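Local coordinates for alginate biosynthesis protein AlgJ (Pseudomonas putida, PDB 4O8V) that is probably an alginate O-acetyltransferase, working with partner proteins at the inner membrane to acetylate mannuronate residues of the polymer, at residues H89-A92 with R93-N96; A136-V139 with S140-S143; N226-G229 with A230-A234; L251-L254 with K255-S259. All coordinates share one frame; numbering follows the deposited sequence.

Contact 1. Residues H89-A92 with R93-N96; sequences HAQA and RQAN
His89-Ala92 and Arg93-Asn96 form the end of helix 84-94 and the turn that leaves it, bonded i to i+4 from Arg93 N to His89 O (3.0 Å) and from Gln94 N to Ala90 O (3.0 Å). The bond from Ala95 N to Gln91 O is more bent, 139° at the hydrogen, where the turn begins to open. Asn96 then takes a positive phi, and the helix ends in a Schellman motif. The Arg93 side chain folds back over the preceding turn: bent at chi3 (-54°), it brings NH2 to 3.9 Å from His89 CB. One water ties the pair together, lying in the His89 ring plane at ND1 (2.9 Å), donating to His89 O and accepting from Arg93 NH2 (3.2 Å). Elsewhere on the turn, Gln91 and Gln94 run side by side with amide planes 19° apart; Gln91 OE1 lies 3.5 Å from Gln94 OE1, two acceptors that cannot hydrogen-bond. Shortening Gln91 to an alanine is likely to uncover Leu39 and the flank of the Gln94 side chain. The segment packs on helix 31-51 through Gln91 on Leu39 and Ala95 on Arg43, while Arg300 and Arg46 bond to oxygens at its C-terminal end.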
ATOM      1  N   HIS A  89     -10.731   8.208  -1.242  1.00 26.17           N
ATOM      2  CA  HIS A  89     -11.583   7.799  -0.136  1.00 25.77           C
ATOM      3  C   HIS A  89     -13.066   8.049  -0.422  1.00 27.65           C
ATOM      4  O   HIS A  89     -13.900   7.192  -0.153  1.00 30.10           O
ATOM      5  CB  HIS A  89     -11.177   8.501   1.151  1.00 25.94           C
ATOM      6  CG  HIS A  89     -10.139   7.758   1.919  1.00 26.86           C
ATOM      7  ND1 HIS A  89     -10.437   6.641   2.674  1.00 25.89           N
ATOM      8  CD2 HIS A  89      -8.798   7.942   2.020  1.00 28.85           C
ATOM      9  CE1 HIS A  89      -9.328   6.190   3.236  1.00 28.64           C
ATOM     10  NE2 HIS A  89      -8.318   6.958   2.851  1.00 30.65           N
ATOM     11  N   ALA A  90     -13.386   9.212  -0.982  1.00 26.91           N
ATOM     12  CA  ALA A  90     -14.763   9.544  -1.284  1.00 28.28           C
ATOM     13  C   ALA A  90     -15.351   8.565  -2.301  1.00 28.77           C
ATOM     14  O   ALA A  90     -16.503   8.133  -2.162  1.00 32.63           O
ATOM     15  CB  ALA A  90     -14.871  10.973  -1.802  1.00 31.64           C
ATOM     16  N   GLN A  91     -14.575   8.227  -3.329  1.00 27.13           N
ATOM     17  CA  GLN A  91     -15.079   7.313  -4.375  1.00 27.91           C
ATOM     18  C   GLN A  91     -15.190   5.875  -3.867  1.00 31.29           C
ATOM     19  O   GLN A  91     -16.111   5.129  -4.245  1.00 33.07           O
ATOM     20  CB  GLN A  91     -14.179   7.349  -5.613  1.00 32.42           C
ATOM     21  CG  GLN A  91     -14.300   8.611  -6.423  1.00 42.78           C
ATOM     22  CD  GLN A  91     -15.439   8.543  -7.404  1.00 53.55           C
ATOM     23  OE1 GLN A  91     -16.147   7.530  -7.496  1.00 56.62           O
ATOM     24  NE2 GLN A  91     -15.623   9.617  -8.159  1.00 59.00           N
ATOM     25  N   ALA A  92     -14.259   5.489  -3.006  1.00 26.69           N
ATOM     26  CA  ALA A  92     -14.317   4.180  -2.376  1.00 29.51           C
ATOM     27  C   ALA A  92     -15.584   4.063  -1.552  1.00 31.50           C
ATOM     28  O   ALA A  92     -16.215   3.021  -1.549  1.00 29.33           O
ATOM     29  CB  ALA A  92     -13.099   3.943  -1.505  1.00 29.68           C
ATOM     30  N   ARG A  93     -15.947   5.135  -0.853  1.00 32.77           N
ATOM     31  CA  ARG A  93     -17.167   5.163  -0.056  1.00 40.65           C
ATOM     32  C   ARG A  93     -18.407   5.045  -0.949  1.00 40.39           C
ATOM     33  O   ARG A  93     -19.324   4.281  -0.657  1.00 41.35           O
ATOM     34  CB  ARG A  93     -17.222   6.450   0.786  1.00 46.19           C
ATOM     35  CG  ARG A  93     -17.801   6.271   2.184  1.00 55.76           C
ATOM     36  CD  ARG A  93     -17.424   7.457   3.085  1.00 63.58           C
ATOM     37  NE  ARG A  93     -15.976   7.690   3.104  1.00 63.97           N
ATOM     38  CZ  ARG A  93     -15.378   8.686   3.757  1.00 62.52           C
ATOM     39  NH1 ARG A  93     -16.099   9.559   4.450  1.00 63.25           N
ATOM     40  NH2 ARG A  93     -14.057   8.810   3.710  1.00 60.46           N
ATOM     41  N   GLN A  94     -18.420   5.800  -2.043  1.00 38.99           N
ATOM     42  CA  GLN A  94     -19.497   5.744  -3.033  1.00 41.02           C
ATOM     43  C   GLN A  94     -19.713   4.297  -3.524  1.00 42.24           C
ATOM     44  O   GLN A  94     -20.846   3.866  -3.762  1.00 44.24           O
ATOM     45  CB  GLN A  94     -19.161   6.695  -4.199  1.00 43.27           C
ATOM     46  CG  GLN A  94     -20.188   6.796  -5.341  1.00 54.21           C
ATOM     47  CD  GLN A  94     -19.888   7.963  -6.306  1.00 60.36           C
ATOM     48  OE1 GLN A  94     -19.080   8.848  -6.002  1.00 63.35           O
ATOM     49  NE2 GLN A  94     -20.551   7.966  -7.463  1.00 61.26           N
ATOM     50  N   ALA A  95     -18.616   3.553  -3.635  1.00 40.12           N
ATOM     51  CA  ALA A  95     -18.615   2.179  -4.130  1.00 37.10           C
ATOM     52  C   ALA A  95     -18.891   1.140  -3.042  1.00 39.65           C
ATOM     53  O   ALA A  95     -18.810  -0.064  -3.305  1.00 40.58           O
ATOM     54  CB  ALA A  95     -17.276   1.876  -4.796  1.00 34.27           C
ATOM     55  N   ASN A  96     -19.200   1.599  -1.830  1.00 36.30           N
ATOM     56  CA  ASN A  96     -19.373   0.712  -0.674  1.00 40.19           C
ATOM     57  C   ASN A  96     -18.135  -0.122  -0.375  1.00 35.94           C
ATOM     58  O   ASN A  96     -18.238  -1.280   0.031  1.00 36.56           O
ATOM     59  CB  ASN A  96     -20.578  -0.217  -0.875  1.00 43.88           C
ATOM     60  CG  ASN A  96     -21.817   0.535  -1.286  1.00 49.25           C
ATOM     61  OD1 ASN A  96     -22.125   0.655  -2.483  1.00 48.64           O
ATOM     62  ND2 ASN A  96     -22.533   1.075  -0.298  1.00 52.67           N
TER
HETATM   63  O   HOH W   1     -13.260   5.925   2.449  1.00 30.94           O

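Contact 2. Residues A136-V139 with S140-S143; sequences AEAV and SRQS
Ala136-Val139 passes straight into Ser140-Ser143 at the end of helix 125-141, with backbone bonds from Ser140 N to Ala136 O (2.9 Å), Arg141 N to Glu137 O (2.8 Å) and Gln142 N to Ala138 O (3.0 Å). Ser143, with phi of 54°, stops the helix in a Schellman motif, and its N bonds to Ser140 O at 3.1 Å. The side-chain contact is an i to i+4 pair. Arg141 bends at chi3 (43°) and doubles back over the turn, so that one face of its guanidinium covers Ala138 CA and NH2 comes 3.6 Å from Ala138 CB. The edge of the same group meets Glu137: OE2 lies in the guanidinium plane, 2.6 Å from NH1, and the carboxylate is turned 75° against it. Glu137 reaches this place with an extended chain, but it was modelled in two conformers, and the salt bridge belongs to the one described. Behind the pair, Ala138 packs on Phe98 and Pro100, and Val139 on Leu235 of helix 227-235. Chemically, a charged pair sits on the exposed side of the helix, its guanidinium lying over Ala138; given the two conformers of Glu137, the bridge is probably present only part of the time.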
ATOM      1  N   ALA A 136      -6.156  -2.685  12.011  1.00 33.32           N
ATOM      2  CA  ALA A 136      -6.650  -3.628  13.006  1.00 32.59           C
ATOM      3  C   ALA A 136      -7.758  -3.035  13.887  1.00 36.88           C
ATOM      4  O   ALA A 136      -8.691  -3.744  14.250  1.00 36.57           O
ATOM      5  CB  ALA A 136      -5.510  -4.135  13.878  1.00 32.85           C
ATOM      6  N   GLU A 137      -7.648  -1.751  14.234  0.54 33.83           N
ATOM      7  CA  GLU A 137      -8.702  -1.085  14.995  0.54 35.37           C
ATOM      8  C   GLU A 137     -10.010  -1.136  14.214  0.54 34.72           C
ATOM      9  O   GLU A 137     -11.068  -1.478  14.764  0.54 35.96           O
ATOM     10  CB  GLU A 137      -8.343   0.370  15.313  0.54 35.25           C
ATOM     11  CG  GLU A 137      -9.343   1.035  16.258  0.54 40.00           C
ATOM     12  CD  GLU A 137      -9.103   2.529  16.463  0.54 44.46           C
ATOM     13  OE1 GLU A 137      -7.992   3.019  16.174  0.54 42.88           O
ATOM     14  OE2 GLU A 137     -10.048   3.217  16.911  0.54 46.93           O
ATOM     15  N   ALA A 138      -9.926  -0.805  12.931  1.00 31.95           N
ATOM     16  CA  ALA A 138     -11.099  -0.772  12.077  1.00 36.34           C
ATOM     17  C   ALA A 138     -11.703  -2.170  11.935  1.00 37.59           C
ATOM     18  O   ALA A 138     -12.914  -2.335  12.044  1.00 37.08           O
ATOM     19  CB  ALA A 138     -10.753  -0.194  10.723  1.00 37.13           C
ATOM     20  N   VAL A 139     -10.853  -3.170  11.717  1.00 36.10           N
ATOM     21  CA  VAL A 139     -11.311  -4.553  11.627  1.00 36.57           C
ATOM     22  C   VAL A 139     -12.038  -4.985  12.902  1.00 38.07           C
ATOM     23  O   VAL A 139     -13.116  -5.598  12.830  1.00 38.70           O
ATOM     24  CB  VAL A 139     -10.130  -5.513  11.327  1.00 35.22           C
ATOM     25  CG1 VAL A 139     -10.511  -6.984  11.593  1.00 37.10           C
ATOM     26  CG2 VAL A 139      -9.657  -5.336   9.894  1.00 32.82           C
ATOM     27  N   SER A 140     -11.478  -4.652  14.068  1.00 34.74           N
ATOM     28  CA  SER A 140     -12.115  -4.963  15.337  1.00 37.99           C
ATOM     29  C   SER A 140     -13.439  -4.214  15.487  1.00 41.56           C
ATOM     30  O   SER A 140     -14.430  -4.778  15.938  1.00 40.09           O
ATOM     31  CB  SER A 140     -11.176  -4.628  16.508  1.00 35.22           C
ATOM     32  OG  SER A 140     -11.836  -4.711  17.741  1.00 42.70           O
ATOM     33  N   ARG A 141     -13.454  -2.948  15.093  1.00 41.93           N
ATOM     34  CA  ARG A 141     -14.638  -2.106  15.249  1.00 43.66           C
ATOM     35  C   ARG A 141     -15.830  -2.665  14.464  1.00 41.44           C
ATOM     36  O   ARG A 141     -16.964  -2.588  14.929  1.00 42.34           O
ATOM     37  CB  ARG A 141     -14.330  -0.675  14.790  1.00 44.70           C
ATOM     38  CG  ARG A 141     -14.896   0.435  15.656  1.00 51.90           C
ATOM     39  CD  ARG A 141     -13.994   1.673  15.579  1.00 58.45           C
ATOM     40  NE  ARG A 141     -13.559   1.921  14.205  1.00 63.27           N
ATOM     41  CZ  ARG A 141     -12.389   2.464  13.868  1.00 69.48           C
ATOM     42  NH1 ARG A 141     -11.528   2.829  14.808  1.00 73.85           N
ATOM     43  NH2 ARG A 141     -12.075   2.645  12.591  1.00 69.05           N
ATOM     44  N   GLN A 142     -15.554  -3.222  13.285  1.00 36.66           N
ATOM     45  CA  GLN A 142     -16.587  -3.789  12.397  1.00 39.10           C
ATOM     46  C   GLN A 142     -16.842  -5.282  12.607  1.00 38.51           C
ATOM     47  O   GLN A 142     -17.654  -5.877  11.895  1.00 38.83           O
ATOM     48  CB  GLN A 142     -16.202  -3.578  10.930  1.00 36.41           C
ATOM     49  CG  GLN A 142     -15.936  -2.137  10.564  1.00 38.26           C
ATOM     50  CD  GLN A 142     -17.163  -1.289  10.731  1.00 49.28           C
ATOM     51  OE1 GLN A 142     -18.289  -1.771  10.574  1.00 49.81           O
ATOM     52  NE2 GLN A 142     -16.963  -0.021  11.072  1.00 55.55           N
ATOM     53  N   SER A 143     -16.139  -5.881  13.562  1.00 37.11           N
ATOM     54  CA  SER A 143     -16.277  -7.306  13.860  1.00 36.90           C
ATOM     55  C   SER A 143     -16.090  -8.193  12.631  1.00 35.93           C
ATOM     56  O   SER A 143     -16.880  -9.108  12.408  1.00 35.81           O
ATOM     57  CB  SER A 143     -17.657  -7.589  14.489  1.00 42.14           C
ATOM     58  OG  SER A 143     -17.935  -6.712  15.569  1.00 47.78           O
TER

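Contact 3. Residues N226-G229 with A230-A234; sequences NFLG and ALQQA
Asn226-Gly229 and Ala230-Ala234 start the helix that follows the region of the probable nucleophile in this SGNH hydrolase-like fold, held by four i to i+4 backbone bonds. Ala230 N bonds to Asn226 O at 2.9 Å and Leu231 N to Phe227 O at 2.9 Å; the next two, from Gln232 N to Leu228 O and Gln233 N to Gly229 O, are nearly straight, the second at 173°. Asn226 occupies the N-cap position, yet its side chain makes no capping bond; its ND2 bonds instead to Thr191. Beyond this frame, Leu231 lays CD1 over one face of the Phe227 ring in a CH-pi contact, 3.9 Å from the centroid and 19° off the normal. The ring is carried there with CG anti to its own backbone N (chi1 -173°). Its surroundings include Trp123, Leu135 of helix 125-141 and Leu214 of strand 212-215, and its side chain is about 9 Å from that of His122, the likely proton acceptor. With an alanine in place of Phe227, Leu231 CD1 would probably lose the ring face it lies on. A beta carbon on Gly229 would clash with Asn226 OD1, and Gln232 OE1 lies 3.5 Å from Gly229 CA.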
ATOM      1  N   ASN A 226       8.178  -4.941   7.152  1.00 24.29           N
ATOM      2  CA  ASN A 226       7.490  -5.866   8.070  1.00 26.52           C
ATOM      3  C   ASN A 226       5.990  -5.598   8.185  1.00 27.28           C
ATOM      4  O   ASN A 226       5.417  -5.739   9.271  1.00 25.99           O
ATOM      5  CB  ASN A 226       8.117  -5.816   9.482  1.00 26.26           C
ATOM      6  CG  ASN A 226       7.797  -7.068  10.314  1.00 32.50           C
ATOM      7  OD1 ASN A 226       7.848  -8.189   9.809  1.00 34.63           O
ATOM      8  ND2 ASN A 226       7.426  -6.872  11.579  1.00 27.25           N
ATOM      9  N   PHE A 227       5.348  -5.197   7.086  1.00 26.79           N
ATOM     10  CA  PHE A 227       3.919  -4.904   7.142  1.00 25.87           C
ATOM     11  C   PHE A 227       3.104  -6.171   7.432  1.00 23.30           C
ATOM     12  O   PHE A 227       2.137  -6.120   8.208  1.00 22.90           O
ATOM     13  CB  PHE A 227       3.454  -4.251   5.844  1.00 23.22           C
ATOM     14  CG  PHE A 227       2.032  -3.752   5.877  1.00 22.96           C
ATOM     15  CD1 PHE A 227       1.554  -3.024   6.954  1.00 23.33           C
ATOM     16  CD2 PHE A 227       1.172  -4.009   4.803  1.00 25.08           C
ATOM     17  CE1 PHE A 227       0.255  -2.549   6.962  1.00 26.14           C
ATOM     18  CE2 PHE A 227      -0.126  -3.526   4.803  1.00 24.83           C
ATOM     19  CZ  PHE A 227      -0.590  -2.809   5.882  1.00 24.54           C
ATOM     20  N   LEU A 228       3.488  -7.294   6.823  1.00 21.12           N
ATOM     21  CA  LEU A 228       2.812  -8.564   7.128  1.00 24.97           C
ATOM     22  C   LEU A 228       2.852  -8.882   8.627  1.00 27.97           C
ATOM     23  O   LEU A 228       1.836  -9.232   9.241  1.00 25.05           O
ATOM     24  CB  LEU A 228       3.445  -9.725   6.354  1.00 25.39           C
ATOM     25  CG  LEU A 228       2.778 -11.086   6.570  1.00 29.77           C
ATOM     26  CD1 LEU A 228       1.360 -11.022   6.068  1.00 30.51           C
ATOM     27  CD2 LEU A 228       3.556 -12.132   5.824  1.00 35.36           C
ATOM     28  N   GLY A 229       4.045  -8.787   9.206  1.00 25.89           N
ATOM     29  CA  GLY A 229       4.205  -9.126  10.610  1.00 27.23           C
ATOM     30  C   GLY A 229       3.410  -8.157  11.468  1.00 27.50           C
ATOM     31  O   GLY A 229       2.781  -8.563  12.451  1.00 29.89           O
ATOM     32  N   ALA A 230       3.440  -6.881  11.088  1.00 24.94           N
ATOM     33  CA  ALA A 230       2.754  -5.851  11.872  1.00 26.20           C
ATOM     34  C   ALA A 230       1.239  -6.126  11.884  1.00 28.02           C
ATOM     35  O   ALA A 230       0.571  -5.970  12.907  1.00 27.64           O
ATOM     36  CB  ALA A 230       3.056  -4.467  11.322  1.00 28.31           C
ATOM     37  N   LEU A 231       0.715  -6.573  10.748  1.00 25.33           N
ATOM     38  CA  LEU A 231      -0.687  -6.963  10.633  1.00 27.46           C
ATOM     39  C   LEU A 231      -1.026  -8.197  11.481  1.00 29.85           C
ATOM     40  O   LEU A 231      -2.027  -8.199  12.187  1.00 28.56           O
ATOM     41  CB  LEU A 231      -1.055  -7.245   9.162  1.00 26.69           C
ATOM     42  CG  LEU A 231      -1.318  -6.033   8.272  1.00 28.91           C
ATOM     43  CD1 LEU A 231      -1.451  -6.437   6.789  1.00 27.63           C
ATOM     44  CD2 LEU A 231      -2.563  -5.285   8.794  1.00 29.25           C
ATOM     45  N   GLN A 232      -0.210  -9.245  11.382  1.00 28.04           N
ATOM     46  CA  GLN A 232      -0.389 -10.441  12.206  1.00 29.07           C
ATOM     47  C   GLN A 232      -0.465 -10.069  13.676  1.00 32.45           C
ATOM     48  O   GLN A 232      -1.397 -10.452  14.382  1.00 31.25           O
ATOM     49  CB  GLN A 232       0.752 -11.435  11.991  1.00 31.32           C
ATOM     50  CG  GLN A 232       0.751 -12.113  10.630  1.00 33.12           C
ATOM     51  CD  GLN A 232       2.036 -12.873  10.376  1.00 38.37           C
ATOM     52  OE1 GLN A 232       3.102 -12.486  10.850  1.00 37.05           O
ATOM     53  NE2 GLN A 232       1.946 -13.951   9.612  1.00 39.67           N
ATOM     54  N   GLN A 233       0.512  -9.289  14.131  1.00 27.53           N
ATOM     55  CA  GLN A 233       0.535  -8.864  15.518  1.00 32.56           C
ATOM     56  C   GLN A 233      -0.666  -8.006  15.907  1.00 33.03           C
ATOM     57  O   GLN A 233      -1.269  -8.225  16.952  1.00 33.41           O
ATOM     58  CB  GLN A 233       1.821  -8.110  15.819  1.00 31.29           C
ATOM     59  CG  GLN A 233       1.913  -7.699  17.284  1.00 43.47           C
ATOM     60  CD  GLN A 233       3.321  -7.397  17.691  1.00 57.43           C
ATOM     61  OE1 GLN A 233       4.172  -8.283  17.703  1.00 63.12           O
ATOM     62  NE2 GLN A 233       3.587  -6.137  18.019  1.00 62.84           N
ATOM     63  N   ALA A 234      -1.028  -7.038  15.069  1.00 31.89           N
ATOM     64  CA  ALA A 234      -2.103  -6.121  15.438  1.00 32.29           C
ATOM     65  C   ALA A 234      -3.462  -6.831  15.392  1.00 29.91           C
ATOM     66  O   ALA A 234      -4.299  -6.648  16.288  1.00 30.22           O
ATOM     67  CB  ALA A 234      -2.087  -4.883  14.527  1.00 32.83           C
TER

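Contact 4. Residues L251-L254 with K255-S259; sequences LPML and KYLQS
A Met-aromatic contact joins Met253 to Tyr256 on the buried side of helix 250-257, one of the helices flanking the central parallel sheet of the SGNH hydrolase-like fold. Met253 is a selenomethionine, and its SE comes at the ring edge, near the ring plane, 4.1 Å from Tyr256 CD2 and 5.5 Å from the ring centroid, 76° off the normal. Bends at chi2 (59°) and chi3 (79°) curl the Met253 chain so that the same SE also packs 4.3 Å from Leu257 CG. The Tyr256 side chain meets Tyr242, Phe262 and Pro267, and touches Ala213 and Val215 of strand 212-215; Met253 touches Val215 too, and with Leu257 also meets Val45 of helix 31-51. Backbone bonds from Tyr256 N to Pro252 O (3.0 Å) and Leu257 N to Met253 O (3.0 Å) fix the spacing of these side chains. At the far end Ser259 is the N-cap of helix 260-264 and joins it to this one: its OG accepts from Phe262 N. Tyr256 O is gripped twice from Ser259, by N at 3.0 Å and by OG at 2.7 Å, the hydroxyl approaching in the carbonyl plane on a lone pair.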
ATOM      1  N   LEU A 251      -2.836  -5.706 -10.459  1.00 27.45           N
ATOM      2  CA  LEU A 251      -2.475  -6.999 -11.049  1.00 26.11           C
ATOM      3  C   LEU A 251      -2.299  -8.116 -10.006  1.00 27.63           C
ATOM      4  O   LEU A 251      -2.770  -9.235 -10.218  1.00 27.10           O
ATOM      5  CB  LEU A 251      -1.207  -6.869 -11.911  1.00 28.49           C
ATOM      6  CG  LEU A 251      -1.436  -6.695 -13.421  1.00 35.05           C
ATOM      7  CD1 LEU A 251      -2.436  -5.595 -13.697  1.00 39.32           C
ATOM      8  CD2 LEU A 251      -0.128  -6.409 -14.157  1.00 38.88           C
ATOM      9  N   PRO A 252      -1.626  -7.837  -8.874  1.00 27.26           N
ATOM     10  CA  PRO A 252      -1.598  -8.907  -7.876  1.00 24.62           C
ATOM     11  C   PRO A 252      -2.975  -9.254  -7.317  1.00 24.07           C
ATOM     12  O   PRO A 252      -3.172 -10.418  -6.958  1.00 24.83           O
ATOM     13  CB  PRO A 252      -0.702  -8.333  -6.757  1.00 24.93           C
ATOM     14  CG  PRO A 252       0.150  -7.341  -7.433  1.00 25.03           C
ATOM     15  CD  PRO A 252      -0.759  -6.711  -8.483  1.00 24.08           C
HETATM   16  N   MSE A 253      -3.901  -8.298  -7.239  1.00 21.18           N
HETATM   17  CA  MSE A 253      -5.249  -8.631  -6.769  1.00 24.81           C
HETATM   18  C   MSE A 253      -5.982  -9.489  -7.792  1.00 27.43           C
HETATM   19  O   MSE A 253      -6.643 -10.464  -7.419  1.00 25.87           O
HETATM   20  CB  MSE A 253      -6.073  -7.384  -6.463  1.00 23.33           C
HETATM   21  CG  MSE A 253      -7.518  -7.691  -6.112  1.00 24.83           C
HETATM   22 SE   MSE A 253      -7.729  -8.880  -4.539  1.00 37.95          SE
HETATM   23  CE  MSE A 253      -7.415  -7.498  -3.251  1.00 18.53           C
ATOM     24  N   LEU A 254      -5.864  -9.157  -9.080  1.00 24.19           N
ATOM     25  CA  LEU A 254      -6.543  -9.987 -10.093  1.00 29.14           C
ATOM     26  C   LEU A 254      -5.958 -11.409 -10.124  1.00 30.61           C
ATOM     27  O   LEU A 254      -6.698 -12.405 -10.277  1.00 28.95           O
ATOM     28  CB  LEU A 254      -6.464  -9.325 -11.470  1.00 29.55           C
ATOM     29  CG  LEU A 254      -6.980  -7.879 -11.511  1.00 31.36           C
ATOM     30  CD1 LEU A 254      -6.766  -7.270 -12.901  1.00 30.53           C
ATOM     31  CD2 LEU A 254      -8.450  -7.833 -11.123  1.00 33.05           C
ATOM     32  N   LYS A 255      -4.642 -11.510  -9.966  0.52 27.94           N
ATOM     33  CA  LYS A 255      -3.990 -12.812  -9.878  0.52 29.89           C
ATOM     34  C   LYS A 255      -4.540 -13.611  -8.706  0.52 30.28           C
ATOM     35  O   LYS A 255      -4.866 -14.794  -8.839  0.52 30.91           O
ATOM     36  CB  LYS A 255      -2.475 -12.647  -9.746  0.52 31.55           C
ATOM     37  CG  LYS A 255      -1.711 -13.944  -9.562  0.52 33.22           C
ATOM     38  CD  LYS A 255      -0.226 -13.715  -9.799  0.52 35.53           C
ATOM     39  CE  LYS A 255       0.622 -14.796  -9.164  0.52 36.96           C
ATOM     40  NZ  LYS A 255       2.071 -14.496  -9.356  0.52 38.93           N
ATOM     41  N   TYR A 256      -4.655 -12.954  -7.557  1.00 27.49           N
ATOM     42  CA  TYR A 256      -5.197 -13.603  -6.362  1.00 29.10           C
ATOM     43  C   TYR A 256      -6.617 -14.155  -6.582  1.00 30.38           C
ATOM     44  O   TYR A 256      -6.923 -15.288  -6.195  1.00 31.05           O
ATOM     45  CB  TYR A 256      -5.206 -12.626  -5.174  1.00 29.38           C
ATOM     46  CG  TYR A 256      -5.791 -13.264  -3.937  1.00 29.42           C
ATOM     47  CD1 TYR A 256      -5.176 -14.349  -3.343  1.00 29.73           C
ATOM     48  CD2 TYR A 256      -6.966 -12.787  -3.381  1.00 28.97           C
ATOM     49  CE1 TYR A 256      -5.716 -14.939  -2.215  1.00 31.46           C
ATOM     50  CE2 TYR A 256      -7.518 -13.371  -2.266  1.00 28.61           C
ATOM     51  CZ  TYR A 256      -6.896 -14.433  -1.686  1.00 29.69           C
ATOM     52  OH  TYR A 256      -7.455 -14.997  -0.562  1.00 32.40           O
ATOM     53  N   LEU A 257      -7.478 -13.361  -7.204  1.00 28.44           N
ATOM     54  CA  LEU A 257      -8.855 -13.804  -7.442  1.00 30.63           C
ATOM     55  C   LEU A 257      -8.922 -15.027  -8.344  1.00 31.90           C
ATOM     56  O   LEU A 257      -9.861 -15.804  -8.254  1.00 34.50           O
ATOM     57  CB  LEU A 257      -9.687 -12.683  -8.067  1.00 26.98           C
ATOM     58  CG  LEU A 257      -9.879 -11.445  -7.182  1.00 31.34           C
ATOM     59  CD1 LEU A 257     -10.601 -10.362  -7.959  1.00 31.90           C
ATOM     60  CD2 LEU A 257     -10.660 -11.820  -5.931  1.00 30.82           C
ATOM     61  N   GLN A 258      -7.935 -15.191  -9.221  1.00 31.41           N
ATOM     62  CA  GLN A 258      -7.909 -16.347 -10.124  1.00 36.42           C
ATOM     63  C   GLN A 258      -7.184 -17.550  -9.520  1.00 36.62           C
ATOM     64  O   GLN A 258      -7.122 -18.616 -10.140  1.00 39.25           O
ATOM     65  CB  GLN A 258      -7.252 -15.959 -11.454  1.00 38.25           C
ATOM     66  CG  GLN A 258      -8.010 -14.892 -12.226  1.00 38.58           C
ATOM     67  CD  GLN A 258      -7.508 -14.738 -13.661  1.00 49.43           C
ATOM     68  OE1 GLN A 258      -6.321 -14.924 -13.947  1.00 51.95           O
ATOM     69  NE2 GLN A 258      -8.416 -14.395 -14.568  1.00 52.51           N
ATOM     70  N   SER A 259      -6.642 -17.382  -8.313  1.00 33.24           N
ATOM     71  CA  SER A 259      -5.787 -18.406  -7.716  1.00 34.05           C
ATOM     72  C   SER A 259      -6.562 -19.548  -7.050  1.00 38.54           C
ATOM     73  O   SER A 259      -7.684 -19.371  -6.563  1.00 35.86           O
ATOM     74  CB  SER A 259      -4.848 -17.784  -6.677  1.00 35.61           C
ATOM     75  OG  SER A 259      -5.555 -17.469  -5.483  1.00 34.37           O
TER

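Overall arrangement
Followed from the N terminus, contacts 1, 2, 3 and 4 come in series. Each lies on one helix or at its end, so none closes a long loop, and none nests in or crosses another. Contacts 1 and 2 end their helices, contact 3 begins one, and contact 4 passes from helix 250-257 to the cap of helix 260-264. Only contacts 2 and 3 touch, Ala136 CB meeting Ala234 CB at 3.6 Å, which packs helix 125-141 on helix 227-235. Contacts 1 and 4, with centres about 22 Å apart, share helix 31-51 as a neighbour. Strand 212-215 lies between contacts 3 and 4: Leu214 meets the former, Ala213 and Val215 the latter, consistent with helices on opposite sheet faces.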